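Local coordinates for protein L-tyrosine isonitrile synthase (Pseudomonas aeruginosa, PDB 3E59) that converts L-tyrosine into its isonitrile derivative in paerucumarin biosynthesis, taking the isonitrile carbon from C2 of ribulose 5-phosphate, at residues A69-P74 / P280-A285; S80-A85 / S131-A136. One frame throughout, in Å; residues are numbered along the deposited sequence. Where two conformers were deposited one is given.

Contact 1: residues A69-P74 / P280-A285; sequences AKSPNP and PWHGVA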
ATOM      1  N   ALA A  69      -6.823   6.218  -1.220  1.00 37.97           N
ATOM      2  CA  ALA A  69      -7.878   7.045  -0.656  1.00 38.27           C
ATOM      3  C   ALA A  69      -8.279   6.316   0.587  1.00 39.78           C
ATOM      4  O   ALA A  69      -8.006   5.123   0.718  1.00 36.87           O
ATOM      5  CB  ALA A  69      -9.083   7.149  -1.599  1.00 37.20           C
ATOM      6  N   LYS A  70      -8.920   7.029   1.505  1.00 40.19           N
ATOM      7  CA  LYS A  70      -9.459   6.403   2.703  1.00 42.73           C
ATOM      8  C   LYS A  70     -10.586   5.422   2.330  1.00 42.64           C
ATOM      9  O   LYS A  70     -11.294   5.623   1.332  1.00 41.43           O
ATOM     10  CB  LYS A  70      -9.967   7.487   3.656  1.00 42.99           C
ATOM     11  CG  LYS A  70      -9.410   7.415   5.084  1.00 44.53           C
ATOM     12  CD  LYS A  70      -7.970   7.837   5.186  1.00 40.93           C
ATOM     13  CE  LYS A  70      -7.601   8.202   6.619  1.00 41.57           C
ATOM     14  NZ  LYS A  70      -6.565   7.334   7.242  1.00 39.29           N
ATOM     15  N   SER A  71     -10.735   4.349   3.109  1.00 40.42           N
ATOM     16  CA  SER A  71     -11.921   3.487   2.996  1.00 38.25           C
ATOM     17  C   SER A  71     -13.205   4.333   3.028  1.00 38.96           C
ATOM     18  O   SER A  71     -13.295   5.288   3.814  1.00 35.44           O
ATOM     19  CB  SER A  71     -11.933   2.465   4.133  1.00 39.24           C
ATOM     20  OG  SER A  71     -13.239   1.960   4.377  1.00 38.49           O
ATOM     21  N   PRO A  72     -14.210   3.982   2.186  1.00 40.18           N
ATOM     22  CA  PRO A  72     -15.453   4.765   2.168  1.00 40.91           C
ATOM     23  C   PRO A  72     -16.340   4.489   3.375  1.00 42.62           C
ATOM     24  O   PRO A  72     -17.355   5.148   3.553  1.00 45.26           O
ATOM     25  CB  PRO A  72     -16.145   4.291   0.887  1.00 41.60           C
ATOM     26  CG  PRO A  72     -15.650   2.873   0.704  1.00 42.04           C
ATOM     27  CD  PRO A  72     -14.241   2.861   1.222  1.00 38.31           C
ATOM     28  N   ASN A  73     -15.955   3.511   4.186  1.00 44.27           N
ATOM     29  CA  ASN A  73     -16.716   3.119   5.362  1.00 45.36           C
ATOM     30  C   ASN A  73     -16.375   4.033   6.543  1.00 47.87           C
ATOM     31  O   ASN A  73     -15.255   3.973   7.065  1.00 48.39           O
ATOM     32  CB  ASN A  73     -16.413   1.648   5.704  1.00 42.93           C
ATOM     33  CG  ASN A  73     -17.302   1.091   6.810  1.00 44.14           C
ATOM     34  OD1 ASN A  73     -17.965   1.840   7.539  1.00 42.57           O
ATOM     35  ND2 ASN A  73     -17.325  -0.240   6.938  1.00 40.32           N
ATOM     36  N   PRO A  74     -17.352   4.857   6.996  1.00 49.36           N
ATOM     37  CA  PRO A  74     -17.099   5.776   8.116  1.00 48.62           C
ATOM     38  C   PRO A  74     -16.841   5.053   9.439  1.00 47.21           C
ATOM     39  O   PRO A  74     -16.392   5.669  10.402  1.00 46.21           O
ATOM     40  CB  PRO A  74     -18.393   6.607   8.211  1.00 50.58           C
ATOM     41  CG  PRO A  74     -19.193   6.285   6.973  1.00 51.35           C
ATOM     42  CD  PRO A  74     -18.741   4.947   6.504  1.00 49.31           C
ATOM     43  N   PRO A 280      -2.802   2.280   6.647  1.00 36.54           N
ATOM     44  CA  PRO A 280      -3.329   3.508   7.276  1.00 35.61           C
ATOM     45  C   PRO A 280      -4.621   4.087   6.681  1.00 35.44           C
ATOM     46  O   PRO A 280      -5.362   4.757   7.395  1.00 38.26           O
ATOM     47  CB  PRO A 280      -2.173   4.502   7.155  1.00 33.37           C
ATOM     48  CG  PRO A 280      -1.229   3.934   6.151  1.00 35.18           C
ATOM     49  CD  PRO A 280      -1.400   2.450   6.204  1.00 34.66           C
ATOM     50  N   TRP A 281      -4.910   3.810   5.412  1.00 34.81           N
ATOM     51  CA  TRP A 281      -6.154   4.288   4.799  1.00 33.31           C
ATOM     52  C   TRP A 281      -7.361   3.384   5.089  1.00 33.64           C
ATOM     53  O   TRP A 281      -8.460   3.665   4.632  1.00 33.51           O
ATOM     54  CB  TRP A 281      -5.992   4.544   3.299  1.00 31.32           C
ATOM     55  CG  TRP A 281      -5.341   3.415   2.525  1.00 31.71           C
ATOM     56  CD1 TRP A 281      -5.977   2.449   1.783  1.00 32.14           C
ATOM     57  CD2 TRP A 281      -3.936   3.150   2.407  1.00 30.66           C
ATOM     58  NE1 TRP A 281      -5.052   1.591   1.224  1.00 31.14           N
ATOM     59  CE2 TRP A 281      -3.792   1.994   1.589  1.00 33.12           C
ATOM     60  CE3 TRP A 281      -2.782   3.775   2.908  1.00 30.57           C
ATOM     61  CZ2 TRP A 281      -2.538   1.448   1.265  1.00 30.00           C
ATOM     62  CZ3 TRP A 281      -1.524   3.228   2.586  1.00 30.26           C
ATOM     63  CH2 TRP A 281      -1.420   2.075   1.776  1.00 32.22           C
ATOM     64  N   HIS A 282      -7.134   2.310   5.850  1.00 33.19           N
ATOM     65  CA  HIS A 282      -8.182   1.375   6.285  1.00 29.37           C
ATOM     66  C   HIS A 282      -8.259   1.286   7.809  1.00 30.57           C
ATOM     67  O   HIS A 282      -9.011   0.487   8.342  1.00 32.12           O
ATOM     68  CB  HIS A 282      -7.935  -0.028   5.708  1.00 27.66           C
ATOM     69  CG  HIS A 282      -8.269  -0.149   4.258  1.00 24.85           C
ATOM     70  ND1 HIS A 282      -9.538  -0.439   3.811  1.00 24.76           N
ATOM     71  CD2 HIS A 282      -7.505  -0.005   3.151  1.00 24.15           C
ATOM     72  CE1 HIS A 282      -9.541  -0.485   2.489  1.00 27.82           C
ATOM     73  NE2 HIS A 282      -8.318  -0.220   2.064  1.00 28.43           N
ATOM     74  N   GLY A 283      -7.492   2.121   8.508  1.00 35.41           N
ATOM     75  CA  GLY A 283      -7.461   2.095   9.965  1.00 39.00           C
ATOM     76  C   GLY A 283      -7.141   3.430  10.606  1.00 41.27           C
ATOM     77  O   GLY A 283      -7.244   4.484   9.966  1.00 43.12           O
ATOM     78  N   VAL A 284      -6.769   3.383  11.884  1.00 41.60           N
ATOM     79  CA  VAL A 284      -6.497   4.594  12.676  1.00 43.02           C
ATOM     80  C   VAL A 284      -5.215   4.442  13.469  1.00 42.72           C
ATOM     81  O   VAL A 284      -4.888   3.343  13.929  1.00 44.40           O
ATOM     82  CB  VAL A 284      -7.647   4.960  13.673  1.00 43.32           C
ATOM     83  CG1 VAL A 284      -8.904   5.390  12.940  1.00 43.64           C
ATOM     84  CG2 VAL A 284      -7.943   3.813  14.642  1.00 45.62           C
ATOM     85  N   ALA A 285      -4.496   5.549  13.625  1.00 42.66           N
ATOM     86  CA  ALA A 285      -3.322   5.584  14.491  1.00 41.16           C
ATOM     87  C   ALA A 285      -3.803   5.572  15.929  1.00 40.77           C
ATOM     88  O   ALA A 285      -4.804   6.204  16.259  1.00 39.93           O
ATOM     89  CB  ALA A 285      -2.478   6.826  14.208  1.00 39.79           C
TER

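Contact 2: residues S80-A85 / S131-A136; sequences SRPDMA and SAYQDA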
ATOM      1  N   SER A  80     -12.400  11.265   5.540  1.00 39.51           N
ATOM      2  CA  SER A  80     -11.936  10.938   4.199  1.00 38.75           C
ATOM      3  C   SER A  80     -10.531  11.470   3.895  1.00 38.31           C
ATOM      4  O   SER A  80      -9.903  11.080   2.912  1.00 39.57           O
ATOM      5  CB  SER A  80     -12.934  11.455   3.158  1.00 41.05           C
ATOM      6  OG  SER A  80     -12.893  12.865   3.074  1.00 40.52           O
ATOM      7  N   ARG A  81     -10.029  12.355   4.736  1.00 38.84           N
ATOM      8  CA  ARG A  81      -8.720  12.945   4.487  1.00 40.01           C
ATOM      9  C   ARG A  81      -7.604  12.132   5.154  1.00 36.92           C
ATOM     10  O   ARG A  81      -7.857  11.423   6.126  1.00 36.89           O
ATOM     11  CB  ARG A  81      -8.700  14.412   4.931  1.00 41.46           C
ATOM     12  CG  ARG A  81      -8.973  14.619   6.405  1.00 47.09           C
ATOM     13  CD  ARG A  81      -9.241  16.078   6.728  1.00 51.72           C
ATOM     14  NE  ARG A  81      -9.789  16.210   8.075  1.00 56.34           N
ATOM     15  CZ  ARG A  81     -11.009  16.648   8.358  1.00 56.34           C
ATOM     16  NH1 ARG A  81     -11.826  17.044   7.392  1.00 57.87           N
ATOM     17  NH2 ARG A  81     -11.403  16.717   9.619  1.00 60.69           N
ATOM     18  N   PRO A  82      -6.370  12.235   4.633  1.00 35.81           N
ATOM     19  CA  PRO A  82      -5.211  11.663   5.333  1.00 35.92           C
ATOM     20  C   PRO A  82      -5.106  12.184   6.777  1.00 36.63           C
ATOM     21  O   PRO A  82      -5.408  13.353   7.034  1.00 34.53           O
ATOM     22  CB  PRO A  82      -4.016  12.161   4.516  1.00 35.51           C
ATOM     23  CG  PRO A  82      -4.543  12.581   3.221  1.00 35.68           C
ATOM     24  CD  PRO A  82      -5.994  12.912   3.379  1.00 34.60           C
ATOM     25  N   ASP A  83      -4.693  11.325   7.712  1.00 35.40           N
ATOM     26  CA  ASP A  83      -4.574  11.740   9.116  1.00 34.44           C
ATOM     27  C   ASP A  83      -3.267  11.249   9.743  1.00 34.48           C
ATOM     28  O   ASP A  83      -2.292  10.963   9.020  1.00 32.56           O
ATOM     29  CB  ASP A  83      -5.832  11.352   9.936  1.00 36.36           C
ATOM     30  CG  ASP A  83      -6.089   9.841   9.986  1.00 37.60           C
ATOM     31  OD1 ASP A  83      -5.152   9.028   9.927  1.00 40.27           O
ATOM     32  OD2 ASP A  83      -7.258   9.454  10.102  1.00 44.52           O
ATOM     33  N   MET A  84      -3.232  11.163  11.071  1.00 32.53           N
ATOM     34  CA  MET A  84      -2.015  10.719  11.779  1.00 33.82           C
ATOM     35  C   MET A  84      -1.482   9.344  11.301  1.00 33.72           C
ATOM     36  O   MET A  84      -0.276   9.106  11.261  1.00 33.60           O
ATOM     37  CB  MET A  84      -2.244  10.747  13.298  1.00 32.70           C
ATOM     38  CG  MET A  84      -0.990  10.502  14.132  1.00 32.70           C
ATOM     39  SD  MET A  84       0.248  11.806  14.027  1.00 32.76           S
ATOM     40  CE  MET A  84      -0.429  12.981  15.184  1.00 27.24           C
ATOM     41  N   ALA A  85      -2.377   8.458  10.888  1.00 33.29           N
ATOM     42  CA  ALA A  85      -1.945   7.178  10.321  1.00 33.65           C
ATOM     43  C   ALA A  85      -1.128   7.357   9.023  1.00 34.16           C
ATOM     44  O   ALA A  85      -0.036   6.795   8.899  1.00 32.96           O
ATOM     45  CB  ALA A  85      -3.138   6.256  10.104  1.00 29.61           C
ATOM     46  N   SER A 131      -9.029  12.818  -5.878  1.00 42.65           N
ATOM     47  CA  SER A 131      -8.272  14.046  -6.125  1.00 44.08           C
ATOM     48  C   SER A 131      -7.987  14.835  -4.848  1.00 42.47           C
ATOM     49  O   SER A 131      -6.896  15.360  -4.690  1.00 44.68           O
ATOM     50  CB  SER A 131      -8.980  14.932  -7.151  1.00 44.10           C
ATOM     51  OG  SER A 131      -8.715  14.481  -8.466  1.00 44.55           O
ATOM     52  N   ALA A 132      -8.970  14.919  -3.949  1.00 42.48           N
ATOM     53  CA  ALA A 132      -8.795  15.602  -2.661  1.00 42.30           C
ATOM     54  C   ALA A 132      -7.771  14.882  -1.763  1.00 41.87           C
ATOM     55  O   ALA A 132      -6.942  15.525  -1.102  1.00 43.11           O
ATOM     56  CB  ALA A 132     -10.128  15.738  -1.952  1.00 39.95           C
ATOM     57  N   TYR A 133      -7.833  13.551  -1.750  1.00 39.16           N
ATOM     58  CA  TYR A 133      -6.876  12.742  -0.998  1.00 38.74           C
ATOM     59  C   TYR A 133      -5.454  12.885  -1.544  1.00 38.36           C
ATOM     60  O   TYR A 133      -4.498  13.003  -0.763  1.00 37.14           O
ATOM     61  CB  TYR A 133      -7.304  11.273  -0.980  1.00 37.36           C
ATOM     62  CG  TYR A 133      -6.468  10.377  -0.086  1.00 36.37           C
ATOM     63  CD1 TYR A 133      -5.350   9.703  -0.590  1.00 35.42           C
ATOM     64  CD2 TYR A 133      -6.804  10.192   1.262  1.00 35.16           C
ATOM     65  CE1 TYR A 133      -4.582   8.868   0.222  1.00 34.77           C
ATOM     66  CE2 TYR A 133      -6.040   9.363   2.088  1.00 36.17           C
ATOM     67  CZ  TYR A 133      -4.929   8.710   1.559  1.00 36.92           C
ATOM     68  OH  TYR A 133      -4.182   7.882   2.359  1.00 37.82           O
ATOM     69  N   GLN A 134      -5.339  12.853  -2.876  0.50 37.31           N
ATOM     70  CA  GLN A 134      -4.073  13.059  -3.585  0.50 39.29           C
ATOM     71  C   GLN A 134      -3.418  14.378  -3.178  0.50 39.06           C
ATOM     72  O   GLN A 134      -2.244  14.411  -2.805  0.50 39.44           O
ATOM     73  CB  GLN A 134      -4.292  13.030  -5.106  0.50 38.28           C
ATOM     74  CG  GLN A 134      -4.312  11.625  -5.731  0.50 39.15           C
ATOM     75  CD  GLN A 134      -4.523  11.624  -7.248  0.50 39.13           C
ATOM     76  OE1 GLN A 134      -4.939  10.619  -7.822  0.50 39.58           O
ATOM     77  NE2 GLN A 134      -4.241  12.750  -7.896  0.50 37.37           N
ATOM     78  N   ASP A 135      -4.203  15.453  -3.243  1.00 39.63           N
ATOM     79  CA  ASP A 135      -3.742  16.817  -2.963  1.00 39.13           C
ATOM     80  C   ASP A 135      -3.335  16.960  -1.504  1.00 36.84           C
ATOM     81  O   ASP A 135      -2.328  17.597  -1.194  1.00 38.02           O
ATOM     82  CB  ASP A 135      -4.837  17.853  -3.305  1.00 42.73           C
ATOM     83  CG  ASP A 135      -5.156  17.921  -4.797  1.00 44.50           C
ATOM     84  OD1 ASP A 135      -4.339  17.458  -5.621  1.00 46.41           O
ATOM     85  OD2 ASP A 135      -6.240  18.445  -5.149  1.00 47.10           O
ATOM     86  N   ALA A 136      -4.130  16.366  -0.619  1.00 34.51           N
ATOM     87  CA  ALA A 136      -3.880  16.418   0.817  1.00 36.64           C
ATOM     88  C   ALA A 136      -2.661  15.579   1.228  1.00 38.41           C
ATOM     89  O   ALA A 136      -1.926  15.958   2.144  1.00 38.85           O
ATOM     90  CB  ALA A 136      -5.122  15.983   1.586  1.00 34.64           C
TER

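Contact 1: residues A69-P74 / P280-A285
Ala69 meets Trp281 through its carbonyl: O lies 3.3 Å from CB of Trp281. CG of Trp281 sits between its own backbone N and carbonyl carbon, and this chi1 of 49° sets it near the Ala69 oxygen; CD1 is also close, the oxygen standing obliquely to the indole. The end of the ring leads away from 69-74, and the indole also touches Pro68 and meets the ring of Phe67. The methyl of Ala69 points away from 280-285, so its carbonyl makes the contact. Lys70 follows, its CA 4.4 Å from CA of Trp281, and its CA-H makes a bent C-H...O contact with Trp281 O. The lysine's CB points away from 280-285, but the chain bends at chi2 (73°) and again at chi4, and the ammonium returns to Pro280 O. That hydrogen bond is weak, although NZ and O are 2.8 Å apart; the stronger partner of NZ is Glu86, by a salt bridge. A long flexible side chain suits this double task. Ser71 N donates to Trp281 O at 2.8 Å with an N-H...O angle of 165°. CB of Ser71 rests 3.8 Å from ND1 of His282, obliquely to the imidazole, whose ND1 is hydrogen-bonded to Lys76. Ser71 OG accepts from Asn73 N at 3.1 Å in an ST turn and also bonds Asp209 of helix 193-210. Backbone carbonyls facing N-H, C-H and ammonium donors thus join the irregular 69-71 to the turn that leads into strand 284-287, and the carbonyl of Pro280, together with Glu86, probably helps to stabilise the charge of Lys70.

Contact 2: residues S80-A85 / S131-A136
The phenol ring of Tyr133 carries Pro82 over one face and the carbonyl oxygen of Ser80 at its edge. Pro82 CG stands 4.1 Å from the ring centroid and 27° off the normal, a CH-pi contact in which the pyrrolidine crosses the ring obliquely. The touching side of the phenol is its CD2-CE2 flank: Pro82 CD comes to 3.5 Å from Tyr133 CD2, and Pro82 CG lies against Tyr133 CE2. Ser80 O approaches in the plane of the ring, 3.6 Å from Tyr133 CD2, so the slightly positive ring hydrogens face an oxygen while the pi face meets C-H groups. In Tyr133 a chi1 of -173° sets CG anti to the backbone N, and the end of the side chain comes nearer to 80-85 than its CB direction suggests; its hydroxyl bonds Glu86 beyond the contact. One turn further along the helix, Ala136 offers its methyl to the same proline, CB being 3.7 Å from Pro82 CD. Pro82 is therefore received between a ring and a methyl group, with Met140 of the same helix adding to its surroundings. A rigid apolar ring suits this place, as does a small alanine that lets the chain lie close. No hydrogen bond joins the two segments. Just beyond Pro82, Asp83 is an N-cap, OD1 accepting from Ala85 N at 3.0 Å on the anti side of the carboxylate, while Glu86 accepts from Asp83 N. The contact is thus a proline, placed just before the N-cap of helix 84-103, docking on the flank of helix 127-144.

How the contacts relate
The centres of contacts 1 and 2 are about 10 Å apart, on the same side of the chain's centre. Along the chain they come in the order 69-74, 80-85, 131-136, 280-285, so contact 2 falls wholly between the two segments of contact 1. The linker from strand 60-64 of the parallel sheet to helix 84-103 serves both: its earlier part meets the approach to strand 284-287 of the mixed sheet, its later part helix 127-144. The contacts also touch directly, Ala69 against Tyr133 and Pro280 against Ala85, and Glu86 ties Lys70 to Tyr133. The linker thus packs against the residues leading into the mixed sheet and against helix 127-144.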